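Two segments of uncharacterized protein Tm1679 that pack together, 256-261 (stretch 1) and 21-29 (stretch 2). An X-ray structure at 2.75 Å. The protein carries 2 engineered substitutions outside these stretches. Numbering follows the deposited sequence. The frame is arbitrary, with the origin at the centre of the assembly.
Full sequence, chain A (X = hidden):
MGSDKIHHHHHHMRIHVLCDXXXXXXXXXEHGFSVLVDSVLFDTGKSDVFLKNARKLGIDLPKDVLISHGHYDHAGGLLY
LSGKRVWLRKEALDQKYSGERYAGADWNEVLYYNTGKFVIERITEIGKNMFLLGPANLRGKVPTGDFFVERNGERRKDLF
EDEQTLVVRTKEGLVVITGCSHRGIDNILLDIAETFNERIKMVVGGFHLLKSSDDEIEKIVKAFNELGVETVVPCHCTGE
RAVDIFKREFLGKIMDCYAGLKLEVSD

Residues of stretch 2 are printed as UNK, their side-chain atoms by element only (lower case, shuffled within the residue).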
# COMPACT_ATOMS: atom_id res chain seq x y z
N ASP A 256 13.49 -7.64 -5.48
CA ASP A 256 13.40 -6.37 -6.19
C ASP A 256 11.99 -6.17 -6.72
O ASP A 256 11.39 -7.08 -7.29
CB ASP A 256 14.43 -6.28 -7.31
CG ASP A 256 15.86 -6.16 -6.78
OD1 ASP A 256 16.05 -5.56 -5.70
OD2 ASP A 256 16.79 -6.66 -7.45
N CYS A 257 11.44 -4.98 -6.50
CA CYS A 257 10.09 -4.68 -6.94
C CYS A 257 10.13 -3.95 -8.28
O CYS A 257 10.95 -3.06 -8.49
CB CYS A 257 9.36 -3.84 -5.90
SG CYS A 257 7.55 -3.81 -6.07
N TYR A 258 9.23 -4.34 -9.17
CA TYR A 258 9.06 -3.67 -10.45
C TYR A 258 7.70 -4.01 -11.04
O TYR A 258 7.08 -5.02 -10.65
CB TYR A 258 10.18 -4.06 -11.42
CG TYR A 258 10.32 -5.54 -11.61
CD1 TYR A 258 11.15 -6.29 -10.79
CD2 TYR A 258 9.61 -6.21 -12.61
CE1 TYR A 258 11.26 -7.65 -10.94
CE2 TYR A 258 9.71 -7.57 -12.77
CZ TYR A 258 10.54 -8.29 -11.93
OH TYR A 258 10.67 -9.65 -12.09
N ALA A 259 7.23 -3.18 -11.97
CA ALA A 259 5.92 -3.34 -12.59
C ALA A 259 5.66 -4.72 -13.20
O ALA A 259 4.56 -5.25 -13.10
CB ALA A 259 5.66 -2.24 -13.61
N GLY A 260 6.64 -5.35 -13.82
CA GLY A 260 6.38 -6.70 -14.26
C GLY A 260 6.15 -7.78 -13.19
O GLY A 260 5.52 -8.80 -13.45
N LEU A 261 6.65 -7.55 -11.98
CA LEU A 261 6.82 -8.61 -10.98
C LEU A 261 5.61 -9.52 -10.67
O LEU A 261 4.50 -9.06 -10.39
CB LEU A 261 7.37 -8.02 -9.69
CG LEU A 261 7.70 -8.99 -8.56
CD1 LEU A 261 8.82 -9.89 -9.00
CD2 LEU A 261 8.07 -8.24 -7.30
N UNK A 21 7.30 2.37 -9.73
CA UNK A 21 8.21 3.33 -10.32
C UNK A 21 9.21 2.66 -11.29
O UNK A 21 9.65 3.29 -12.25
c UNK A 21 7.91 4.93 -8.37
c UNK A 21 8.90 4.16 -9.24
o UNK A 21 8.06 6.15 -8.21
o UNK A 21 6.99 4.31 -7.83
N UNK A 22 9.54 1.39 -11.05
CA UNK A 22 10.42 0.61 -11.93
C UNK A 22 9.64 -0.38 -12.76
O UNK A 22 8.45 -0.59 -12.54
o UNK A 22 12.04 0.73 -10.16
c UNK A 22 11.45 -0.14 -11.10
N UNK A 23 10.30 -1.02 -13.72
CA UNK A 23 9.62 -1.97 -14.59
C UNK A 23 10.58 -2.89 -15.31
O UNK A 23 11.71 -2.51 -15.60
o UNK A 23 9.53 -0.42 -16.46
c UNK A 23 8.74 -1.23 -15.61
N UNK A 24 10.13 -4.11 -15.60
CA UNK A 24 10.90 -5.03 -16.43
C UNK A 24 10.54 -4.73 -17.87
O UNK A 24 9.49 -4.16 -18.13
c UNK A 24 11.73 -7.44 -16.22
o UNK A 24 13.11 -6.32 -14.57
n UNK A 24 12.99 -8.57 -14.47
c UNK A 24 10.55 -6.48 -16.10
c UNK A 24 12.67 -7.39 -15.01
N UNK A 25 11.42 -5.11 -18.79
CA UNK A 25 11.19 -4.85 -20.22
C UNK A 25 9.78 -5.27 -20.67
O UNK A 25 9.37 -6.43 -20.52
c UNK A 25 12.27 -5.54 -21.09
c UNK A 25 13.62 -4.81 -21.07
o UNK A 25 13.73 -3.66 -20.64
n UNK A 25 14.67 -5.50 -21.54
N UNK A 26 9.04 -4.32 -21.22
CA UNK A 26 7.72 -4.61 -21.73
C UNK A 26 6.64 -3.91 -20.94
O UNK A 26 5.59 -3.56 -21.47
N UNK A 27 6.91 -3.71 -19.65
CA UNK A 27 5.94 -3.13 -18.73
C UNK A 27 6.21 -1.65 -18.52
O UNK A 27 7.35 -1.22 -18.47
c UNK A 27 4.13 -5.61 -17.40
c UNK A 27 3.69 -6.91 -17.52
c UNK A 27 4.60 -7.93 -17.76
c UNK A 27 5.95 -3.89 -17.40
c UNK A 27 6.36 -6.33 -17.77
c UNK A 27 5.93 -7.63 -17.89
c UNK A 27 5.47 -5.31 -17.52
N UNK A 28 5.13 -0.89 -18.41
CA UNK A 28 5.25 0.55 -18.21
C UNK A 28 5.37 0.86 -16.74
O UNK A 28 4.99 0.06 -15.89
c UNK A 28 3.97 1.10 -20.33
o UNK A 28 2.70 1.91 -22.17
c UNK A 28 4.06 1.27 -18.82
c UNK A 28 2.90 1.98 -20.94
o UNK A 28 2.26 2.75 -20.18
N UNK A 29 5.91 2.03 -16.44
CA UNK A 29 6.11 2.43 -15.06
C UNK A 29 5.75 3.89 -14.86
O UNK A 29 5.95 4.72 -15.75
o UNK A 29 8.44 3.09 -15.30
c UNK A 29 7.56 2.19 -14.64

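Position 21 carries four side-chain atoms, two carbons and two oxygens, with both oxygens on the second carbon. Its CA-to-CB bond points away from stretch 1, and the side chain makes no contact with it. A carboxylate one carbon beyond CB is aspartate, Asp21.

At position 22 one carbon is followed by one oxygen, and that carbon, the CB, lies 3.9 Å from the carbonyl O of Cys257. A hydroxymethyl group is serine. The stronger link is made by the backbone: the N of Ala259 donates a hydrogen bond to the O of Ser22, at 2.9 Å and an N-H...O angle of 161°, short and nearly straight.

Position 23 repeats the pattern of one carbon and one oxygen. Its CA-to-CB bond points away overall, yet its CB still touches the CB of Ala259 at 3.8 Å. It is again serine. With chi1 at 63° (p), the OG of Ser23 makes a weak hydrogen bond to the backbone O of position 27, 3.1 Å away, within its own stretch.

Position 24 shows three carbons, the third bearing one oxygen and one nitrogen and sitting over one face of the Tyr258 ring. A carboxamide two carbons beyond CA's first substituent chain, that is, on the carbon after CB's neighbour, is glutamine. The NE2 of Gln24 comes within 3.5 Å of the OH of Tyr258, but the angle is poor, so this is proximity without a hydrogen bond.

Position 25 has two carbons, the second carrying one oxygen and one nitrogen; it is exposed and poorly ordered, and its side chain is out of reach of stretch 1. The composition makes it asparagine, Asn25.

Position 26 has no side-chain atoms and is glycine. Its phi/psi of 114/-31 would jam a CB against the carbonyl O of Asn25, so the backbone alone explains the residue.

Position 27 has one carbon leading to a ring of six carbons with no further atom attached. The CA of Gly260 lies over the face of this ring, 3.6 Å from the centroid of its six carbons and 16° off the normal, a CH-pi contact. The ring identifies phenylalanine. The N of Phe27 also donates a hydrogen bond to the O of Gln24, 3.0 Å away.

Position 28 has three carbons, the third with two oxygens. Its CA-to-CB bond points away, but its backbone O approaches the CB of Ala259 to 3.3 Å. The carboxylate makes it glutamate, Glu28.

Position 29, with one carbon and one oxygen, is serine; the OG of Ser29 makes a weak hydrogen bond to the O of Asp21 at 3.3 Å.

The contact combines one backbone hydrogen bond with close packing around a type I turn from Tyr258 to Leu261. Ala259 directs its CB toward stretch 2, reaching the CB of Phe27 at 4.1 Å. At Gly260, an ideal CB would fall only 3.0 Å from the CD2 of Phe27 and 3.2 Å from the CB of Gln24; the absence of a side chain lets the turn lie against the ring. Together the two stretches bury 343 Å².

Stretch 2 (21-29) DSSQNGFES
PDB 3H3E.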